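PDB 2OO3: protein involved in catabolism of external DNA from Legionella pneumophila subsp. pneumophila, which probably methylates N6 of adenine 2030 in 23S ribosomal RNA, using S-adenosyl-L-methionine as the methyl donor. Local coordinates for residues 68-80 against 252-264. Sequence-based numbering, arbitrary orientation.
Sequences PVWLDRENLPSLF and EIKLVLETLTTYF. With SO4 (sulfate ion), chain D.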
ATOM      1  N   PRO A  68      -3.188  18.245   3.118  1.00 11.00           N
ATOM      2  CA  PRO A  68      -2.314  18.925   4.115  1.00 11.71           C
ATOM      3  C   PRO A  68      -0.832  18.551   3.981  1.00 11.76           C
ATOM      4  O   PRO A  68       0.059  19.373   4.236  1.00 11.67           O
ATOM      5  CB  PRO A  68      -2.849  18.420   5.473  1.00 10.94           C
ATOM      6  CG  PRO A  68      -4.263  17.927   5.179  1.00 12.60           C
ATOM      7  CD  PRO A  68      -4.214  17.402   3.762  1.00 10.71           C
ATOM      8  N   VAL A  69      -0.581  17.314   3.564  1.00 11.18           N
ATOM      9  CA  VAL A  69       0.771  16.796   3.432  1.00 11.08           C
ATOM     10  C   VAL A  69       1.403  17.486   2.225  1.00 12.33           C
ATOM     11  O   VAL A  69       2.551  17.999   2.307  1.00 12.18           O
ATOM     12  CB  VAL A  69       0.765  15.218   3.306  1.00 10.48           C
ATOM     13  CG1 VAL A  69       2.134  14.682   2.958  1.00 11.58           C
ATOM     14  CG2 VAL A  69       0.306  14.578   4.605  1.00 10.23           C
ATOM     15  N   TRP A  70       0.648  17.526   1.125  1.00 12.06           N
ATOM     16  CA  TRP A  70       1.089  18.146  -0.109  1.00 12.66           C
ATOM     17  C   TRP A  70       1.342  19.643   0.048  1.00 13.72           C
ATOM     18  O   TRP A  70       2.372  20.154  -0.398  1.00 13.54           O
ATOM     19  CB  TRP A  70       0.048  17.955  -1.210  1.00 13.33           C
ATOM     20  CG  TRP A  70       0.326  18.725  -2.516  1.00 12.33           C
ATOM     21  CD1 TRP A  70      -0.364  19.824  -2.984  1.00 14.07           C
ATOM     22  CD2 TRP A  70       1.334  18.432  -3.517  1.00 13.13           C
ATOM     23  NE1 TRP A  70       0.159  20.229  -4.194  1.00 13.67           N
ATOM     24  CE2 TRP A  70       1.198  19.400  -4.544  1.00 13.88           C
ATOM     25  CE3 TRP A  70       2.342  17.451  -3.634  1.00 12.38           C
ATOM     26  CZ2 TRP A  70       2.006  19.402  -5.697  1.00 13.33           C
ATOM     27  CZ3 TRP A  70       3.165  17.460  -4.777  1.00 13.83           C
ATOM     28  CH2 TRP A  70       2.985  18.439  -5.791  1.00 13.79           C
ATOM     29  N   LEU A  71       0.395  20.337   0.665  1.00 13.14           N
ATOM     30  CA  LEU A  71       0.547  21.771   0.875  1.00 14.77           C
ATOM     31  C   LEU A  71       1.803  22.099   1.679  1.00 15.88           C
ATOM     32  O   LEU A  71       2.449  23.118   1.418  1.00 16.50           O
ATOM     33  CB  LEU A  71      -0.697  22.347   1.564  1.00 14.31           C
ATOM     34  CG  LEU A  71      -1.924  22.414   0.651  1.00 13.98           C
ATOM     35  CD1 LEU A  71      -3.129  22.907   1.402  1.00 16.30           C
ATOM     36  CD2 LEU A  71      -1.674  23.277  -0.577  1.00 17.70           C
ATOM     37  N   ASP A  72       2.143  21.244   2.644  1.00 15.62           N
ATOM     38  CA  ASP A  72       3.319  21.459   3.493  1.00 16.74           C
ATOM     39  C   ASP A  72       4.558  20.708   3.040  1.00 17.33           C
ATOM     40  O   ASP A  72       5.460  20.461   3.852  1.00 17.26           O
ATOM     41  CB  ASP A  72       3.019  21.061   4.939  1.00 16.84           C
ATOM     42  CG  ASP A  72       3.860  21.835   5.941  1.00 19.19           C
ATOM     43  OD1 ASP A  72       4.221  22.994   5.632  1.00 21.63           O
ATOM     44  OD2 ASP A  72       4.152  21.288   7.026  1.00 16.58           O
ATOM     45  N   ARG A  73       4.624  20.361   1.756  1.00 17.39           N
ATOM     46  CA  ARG A  73       5.629  19.410   1.287  1.00 18.82           C
ATOM     47  C   ARG A  73       7.091  19.854   1.522  1.00 20.54           C
ATOM     48  O   ARG A  73       7.979  19.008   1.696  1.00 20.21           O
ATOM     49  CB  ARG A  73       5.395  19.041  -0.180  1.00 17.72           C
ATOM     50  CG  ARG A  73       5.545  20.168  -1.163  1.00 19.00           C
ATOM     51  CD  ARG A  73       4.941  19.778  -2.513  1.00 18.50           C
ATOM     52  NE  ARG A  73       4.947  20.877  -3.476  1.00 18.72           N
ATOM     53  CZ  ARG A  73       4.011  21.817  -3.575  1.00 19.87           C
ATOM     54  NH1 ARG A  73       2.972  21.834  -2.749  1.00 17.99           N
ATOM     55  NH2 ARG A  73       4.118  22.764  -4.502  1.00 21.89           N
ATOM     56  N   GLU A  74       7.323  21.172   1.532  1.00 21.91           N
ATOM     57  CA  GLU A  74       8.669  21.715   1.687  1.00 23.49           C
ATOM     58  C   GLU A  74       9.159  21.587   3.117  1.00 22.76           C
ATOM     59  O   GLU A  74      10.327  21.813   3.404  1.00 23.51           O
ATOM     60  CB  GLU A  74       8.734  23.171   1.175  1.00 24.75           C
ATOM     61  CG  GLU A  74       8.524  23.284  -0.353  1.00 29.42           C
ATOM     62  CD  GLU A  74       9.606  22.565  -1.167  1.00 37.12           C
ATOM     63  OE1 GLU A  74      10.800  22.739  -0.813  1.00 40.80           O
ATOM     64  OE2 GLU A  74       9.278  21.830  -2.147  1.00 37.81           O
ATOM     65  N   ASN A  75       8.271  21.181   4.007  1.00 21.75           N
ATOM     66  CA  ASN A  75       8.612  20.961   5.387  1.00 21.82           C
ATOM     67  C   ASN A  75       8.651  19.490   5.802  1.00 20.09           C
ATOM     68  O   ASN A  75       8.739  19.182   7.001  1.00 20.18           O
ATOM     69  CB  ASN A  75       7.639  21.750   6.263  1.00 23.16           C
ATOM     70  CG  ASN A  75       7.822  23.260   6.104  1.00 27.03           C
ATOM     71  OD1 ASN A  75       8.700  23.837   6.731  1.00 30.54           O
ATOM     72  ND2 ASN A  75       6.995  23.899   5.252  1.00 31.20           N
ATOM     73  N   LEU A  76       8.571  18.578   4.835  1.00 16.83           N
ATOM     74  CA  LEU A  76       8.472  17.167   5.185  1.00 14.72           C
ATOM     75  C   LEU A  76       9.871  16.566   5.356  1.00 13.35           C
ATOM     76  O   LEU A  76      10.816  17.009   4.699  1.00 12.60           O
ATOM     77  CB  LEU A  76       7.690  16.393   4.111  1.00 14.30           C
ATOM     78  CG  LEU A  76       6.175  16.626   4.004  1.00 14.67           C
ATOM     79  CD1 LEU A  76       5.640  15.902   2.765  1.00 12.81           C
ATOM     80  CD2 LEU A  76       5.370  16.201   5.295  1.00 13.08           C
ATOM     81  N   PRO A  77      10.005  15.559   6.236  1.00 12.76           N
ATOM     82  CA  PRO A  77      11.257  14.816   6.336  1.00 12.04           C
ATOM     83  C   PRO A  77      11.567  14.128   5.012  1.00 12.10           C
ATOM     84  O   PRO A  77      10.648  13.812   4.237  1.00 11.55           O
ATOM     85  CB  PRO A  77      10.970  13.773   7.435  1.00 12.81           C
ATOM     86  CG  PRO A  77       9.772  14.344   8.217  1.00 12.49           C
ATOM     87  CD  PRO A  77       8.978  15.060   7.176  1.00 11.67           C
ATOM     88  N   SER A  78      12.853  13.930   4.738  1.00 11.07           N
ATOM     89  CA  SER A  78      13.322  13.347   3.480  1.00 11.18           C
ATOM     90  C   SER A  78      12.761  11.974   3.163  1.00 10.40           C
ATOM     91  O   SER A  78      12.781  11.577   2.005  1.00  9.88           O
ATOM     92  CB  SER A  78      14.869  13.278   3.464  1.00 12.03           C
ATOM     93  OG  SER A  78      15.301  12.294   4.402  1.00 15.46           O
ATOM     94  N   LEU A  79      12.277  11.228   4.165  1.00  9.81           N
ATOM     95  CA  LEU A  79      11.576   9.941   3.915  1.00  9.14           C
ATOM     96  C   LEU A  79      10.343  10.054   2.993  1.00  8.14           C
ATOM     97  O   LEU A  79       9.886   9.044   2.433  1.00  8.10           O
ATOM     98  CB  LEU A  79      11.158   9.261   5.245  1.00  8.97           C
ATOM     99  CG  LEU A  79      12.331   8.668   6.050  1.00 10.40           C
ATOM    100  CD1 LEU A  79      11.826   8.071   7.359  1.00 12.80           C
ATOM    101  CD2 LEU A  79      13.021   7.598   5.255  1.00  8.56           C
ATOM    102  N   PHE A  80       9.826  11.270   2.859  1.00  6.84           N
ATOM    103  CA  PHE A  80       8.671  11.595   2.008  1.00  7.23           C
ATOM    104  C   PHE A  80       9.012  11.929   0.566  1.00  7.87           C
ATOM    105  O   PHE A  80       8.108  12.081  -0.279  1.00  7.98           O
ATOM    106  CB  PHE A  80       7.898  12.764   2.606  1.00  7.29           C
ATOM    107  CG  PHE A  80       7.062  12.400   3.847  1.00  8.14           C
ATOM    108  CD1 PHE A  80       5.664  12.284   3.762  1.00 10.78           C
ATOM    109  CD2 PHE A  80       7.676  12.210   5.099  1.00 10.03           C
ATOM    110  CE1 PHE A  80       4.895  11.993   4.907  1.00  9.04           C
ATOM    111  CE2 PHE A  80       6.921  11.895   6.259  1.00  7.28           C
ATOM    112  CZ  PHE A  80       5.528  11.778   6.167  1.00  6.49           C
ATOM    113  N   GLU A 252      12.373   3.705   9.995  1.00 12.74           N
ATOM    114  CA  GLU A 252      11.894   4.695   9.029  1.00 12.39           C
ATOM    115  C   GLU A 252      10.407   4.933   9.193  1.00 12.50           C
ATOM    116  O   GLU A 252       9.966   6.065   9.214  1.00 11.97           O
ATOM    117  CB  GLU A 252      12.107   4.255   7.572  1.00 12.39           C
ATOM    118  CG  GLU A 252      13.568   4.159   7.163  1.00 16.71           C
ATOM    119  CD  GLU A 252      13.749   4.075   5.666  1.00 21.04           C
ATOM    120  OE1 GLU A 252      12.796   3.667   4.957  1.00 23.03           O
ATOM    121  OE2 GLU A 252      14.858   4.401   5.204  1.00 23.55           O
ATOM    122  N   ILE A 253       9.623   3.855   9.276  1.00 11.99           N
ATOM    123  CA  ILE A 253       8.173   3.998   9.258  1.00 12.99           C
ATOM    124  C   ILE A 253       7.639   4.709  10.524  1.00 12.90           C
ATOM    125  O   ILE A 253       6.628   5.387  10.471  1.00 12.84           O
ATOM    126  CB  ILE A 253       7.486   2.657   9.028  1.00 12.36           C
ATOM    127  CG1 ILE A 253       6.138   2.883   8.339  1.00 12.61           C
ATOM    128  CG2 ILE A 253       7.433   1.838  10.333  1.00 13.71           C
ATOM    129  CD1 ILE A 253       6.287   3.484   6.922  1.00 12.51           C
ATOM    130  N   LYS A 254       8.371   4.587  11.629  1.00 12.31           N
ATOM    131  CA  LYS A 254       8.089   5.338  12.850  1.00 13.08           C
ATOM    132  C   LYS A 254       8.186   6.853  12.632  1.00 12.03           C
ATOM    133  O   LYS A 254       7.325   7.599  13.097  1.00 10.59           O
ATOM    134  CB  LYS A 254       9.045   4.896  13.967  1.00 13.34           C
ATOM    135  CG  LYS A 254       8.717   5.466  15.378  1.00 15.06           C
ATOM    136  CD  LYS A 254       9.694   4.888  16.421  1.00 16.13           C
ATOM    137  CE  LYS A 254       9.505   5.487  17.829  1.00 20.40           C
ATOM    138  NZ  LYS A 254       9.730   6.956  17.730  1.00 26.40           N
ATOM    139  N   LEU A 255       9.240   7.301  11.945  1.00 10.96           N
ATOM    140  CA  LEU A 255       9.374   8.719  11.595  1.00 11.24           C
ATOM    141  C   LEU A 255       8.198   9.141  10.714  1.00 10.12           C
ATOM    142  O   LEU A 255       7.618  10.211  10.913  1.00  9.53           O
ATOM    143  CB  LEU A 255      10.699   9.043  10.875  1.00 10.60           C
ATOM    144  CG  LEU A 255      10.881  10.550  10.493  1.00 13.50           C
ATOM    145  CD1 LEU A 255      10.589  11.538  11.630  1.00 17.73           C
ATOM    146  CD2 LEU A 255      12.264  10.868   9.882  1.00 15.38           C
ATOM    147  N   VAL A 256       7.839   8.302   9.748  1.00  8.26           N
ATOM    148  CA  VAL A 256       6.746   8.663   8.853  1.00  7.48           C
ATOM    149  C   VAL A 256       5.454   8.832   9.677  1.00  7.20           C
ATOM    150  O   VAL A 256       4.766   9.851   9.574  1.00  6.77           O
ATOM    151  CB  VAL A 256       6.535   7.594   7.753  1.00  8.05           C
ATOM    152  CG1 VAL A 256       5.161   7.815   7.000  1.00  8.09           C
ATOM    153  CG2 VAL A 256       7.723   7.598   6.745  1.00  8.06           C
ATOM    154  N   LEU A 257       5.125   7.815  10.475  1.00  7.82           N
ATOM    155  CA  LEU A 257       3.883   7.821  11.263  1.00  9.39           C
ATOM    156  C   LEU A 257       3.835   8.981  12.252  1.00 10.46           C
ATOM    157  O   LEU A 257       2.789   9.615  12.392  1.00 10.22           O
ATOM    158  CB  LEU A 257       3.682   6.491  12.003  1.00  9.15           C
ATOM    159  CG  LEU A 257       3.447   5.257  11.116  1.00  9.69           C
ATOM    160  CD1 LEU A 257       3.641   3.948  11.914  1.00 10.02           C
ATOM    161  CD2 LEU A 257       2.038   5.300  10.505  1.00 10.66           C
ATOM    162  N   GLU A 258       4.954   9.274  12.926  1.00 11.52           N
ATOM    163  CA  GLU A 258       5.000  10.455  13.803  1.00 12.97           C
ATOM    164  C   GLU A 258       4.674  11.708  13.031  1.00 12.05           C
ATOM    165  O   GLU A 258       3.887  12.533  13.498  1.00 13.12           O
ATOM    166  CB  GLU A 258       6.377  10.681  14.416  1.00 13.84           C
ATOM    167  CG  GLU A 258       6.917   9.602  15.314  1.00 21.26           C
ATOM    168  CD  GLU A 258       8.208  10.093  15.971  1.00 29.93           C
ATOM    169  OE1 GLU A 258       8.943   9.268  16.556  1.00 32.94           O
ATOM    170  OE2 GLU A 258       8.464  11.334  15.891  1.00 34.48           O
ATOM    171  N   THR A 259       5.309  11.886  11.865  1.00 10.45           N
ATOM    172  CA  THR A 259       5.008  13.045  11.012  1.00  9.44           C
ATOM    173  C   THR A 259       3.521  13.132  10.630  1.00  8.89           C
ATOM    174  O   THR A 259       2.904  14.204  10.732  1.00  8.49           O
ATOM    175  CB  THR A 259       5.899  13.080   9.737  1.00  9.44           C
ATOM    176  OG1 THR A 259       7.265  13.038  10.142  1.00 11.21           O
ATOM    177  CG2 THR A 259       5.691  14.335   8.962  1.00  9.23           C
ATOM    178  N   LEU A 260       2.946  12.020  10.188  1.00  8.41           N
ATOM    179  CA  LEU A 260       1.526  12.018   9.783  1.00  8.37           C
ATOM    180  C   LEU A 260       0.536  12.412  10.916  1.00  8.55           C
ATOM    181  O   LEU A 260      -0.492  13.074  10.676  1.00  7.89           O
ATOM    182  CB  LEU A 260       1.157  10.658   9.164  1.00  7.78           C
ATOM    183  CG  LEU A 260       1.889  10.370   7.839  1.00  6.86           C
ATOM    184  CD1 LEU A 260       1.422   9.028   7.322  1.00  6.39           C
ATOM    185  CD2 LEU A 260       1.583  11.502   6.799  1.00  5.64           C
ATOM    186  N   THR A 261       0.833  12.001  12.144  1.00  9.69           N
ATOM    187  CA  THR A 261      -0.039  12.348  13.264  1.00 10.24           C
ATOM    188  C   THR A 261       0.015  13.853  13.533  1.00 11.67           C
ATOM    189  O   THR A 261      -0.866  14.364  14.215  1.00 13.05           O
ATOM    190  CB  THR A 261       0.290  11.605  14.563  1.00 10.59           C
ATOM    191  OG1 THR A 261       1.605  11.955  15.006  1.00 11.06           O
ATOM    192  CG2 THR A 261       0.217  10.089  14.380  1.00  9.20           C
ATOM    193  N   THR A 262       1.022  14.563  13.013  1.00 11.44           N
ATOM    194  CA  THR A 262       1.014  16.028  13.127  1.00 12.98           C
ATOM    195  C   THR A 262       0.080  16.686  12.088  1.00 13.63           C
ATOM    196  O   THR A 262      -0.290  17.837  12.248  1.00 14.18           O
ATOM    197  CB  THR A 262       2.426  16.670  13.035  1.00 13.34           C
ATOM    198  OG1 THR A 262       2.926  16.612  11.691  1.00 14.26           O
ATOM    199  CG2 THR A 262       3.418  15.983  13.988  1.00 13.60           C
ATOM    200  N   TYR A 263      -0.286  15.955  11.031  1.00 13.71           N
ATOM    201  CA  TYR A 263      -1.215  16.457  10.008  1.00 14.20           C
ATOM    202  C   TYR A 263      -2.643  15.948  10.198  1.00 13.84           C
ATOM    203  O   TYR A 263      -3.594  16.659   9.927  1.00 15.59           O
ATOM    204  CB  TYR A 263      -0.713  16.116   8.585  1.00 14.44           C
ATOM    205  CG  TYR A 263       0.586  16.813   8.227  1.00 13.75           C
ATOM    206  CD1 TYR A 263       0.586  18.133   7.772  1.00 13.50           C
ATOM    207  CD2 TYR A 263       1.810  16.160   8.357  1.00 13.75           C
ATOM    208  CE1 TYR A 263       1.770  18.785   7.464  1.00 14.33           C
ATOM    209  CE2 TYR A 263       3.017  16.810   8.058  1.00 12.82           C
ATOM    210  CZ  TYR A 263       2.989  18.108   7.604  1.00 15.66           C
ATOM    211  OH  TYR A 263       4.178  18.752   7.279  1.00 17.32           O
ATOM    212  N   PHE A 264      -2.806  14.725  10.667  1.00 13.48           N
ATOM    213  CA  PHE A 264      -4.144  14.142  10.766  1.00 13.83           C
ATOM    214  C   PHE A 264      -4.650  14.228  12.215  1.00 14.51           C
ATOM    215  O   PHE A 264      -4.083  13.578  13.099  1.00 13.70           O
ATOM    216  CB  PHE A 264      -4.127  12.688  10.303  1.00 12.52           C
ATOM    217  CG  PHE A 264      -3.532  12.475   8.899  1.00 13.26           C
ATOM    218  CD1 PHE A 264      -3.733  13.398   7.880  1.00 13.50           C
ATOM    219  CD2 PHE A 264      -2.830  11.308   8.604  1.00 10.56           C
ATOM    220  CE1 PHE A 264      -3.200  13.180   6.598  1.00 11.77           C
ATOM    221  CE2 PHE A 264      -2.280  11.091   7.338  1.00 10.93           C
ATOM    222  CZ  PHE A 264      -2.476  12.049   6.329  1.00  9.52           C
TER
HETATM  223  S   SO4 D 303      15.397  15.231   7.274  1.00 72.54           S
HETATM  224  O1  SO4 D 303      15.734  16.544   7.823  1.00 72.86           O
HETATM  225  O2  SO4 D 303      14.563  15.466   6.104  1.00 72.02           O
HETATM  226  O3  SO4 D 303      16.624  14.530   6.887  1.00 72.95           O
HETATM  227  O4  SO4 D 303      14.681  14.427   8.264  1.00 72.10           O
HETATM  228  O   HOH W   1       6.417  17.933   8.907  1.00 21.66           O
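Tyr263 and Asp72 form the one direct hydrogen bond between segments 68-80 and 252-264: the phenol OH of Tyr263 donates to OD2 of Asp72 at 2.5 Å. It reaches the carboxylate on the anti side, 20° out of its plane, while ring and carboxylate planes stand 63° apart. The same OH accepts from a water 2.9 Å away that also donates to the backbone O of Asn75, so two partners fix the phenol end. Pro68 O and CB and Leu76 CD2 approach the ring obliquely, all from the same side of its plane, and Leu76 CD2 comes within 3.7 Å of Tyr263 CE2.

The buried, close-packed part includes the ring of Phe80. Leu260 CD2 meets its edge in plane, 3.8 Å from Phe80 CE1, and also touches Val69 CG2. The methyl CG2 of Thr259 approaches Phe80 CZ to 3.8 Å, and Leu76 CD2 sits over one face of the ring. A chi1 of -55° sets Thr259 OG1 beside the backbone N, from where it donates to Leu255 O and touches Pro77 CG. Leu79 is also closely packed, its CD1 3.3 Å from Glu252 O and its CB toward Val256 CG2.

Toward solvent the contact thins: exposed Leu255 offers Pro77 CB little more than its CD2, 4.0 Å away. Beside Pro77, a sulfate, probably from the crystallisation liquor, accepts from Ser78 N through its O2.

In this Rossmann-like methyltransferase, the contact ties the 66-71 helix and the turns after it to helix 249-263. Ile21 of helix 14-30 packs against Phe80 and Val256, helix 81-90 meets Leu76 through Ile84, and strand 270-275 packs against Leu257.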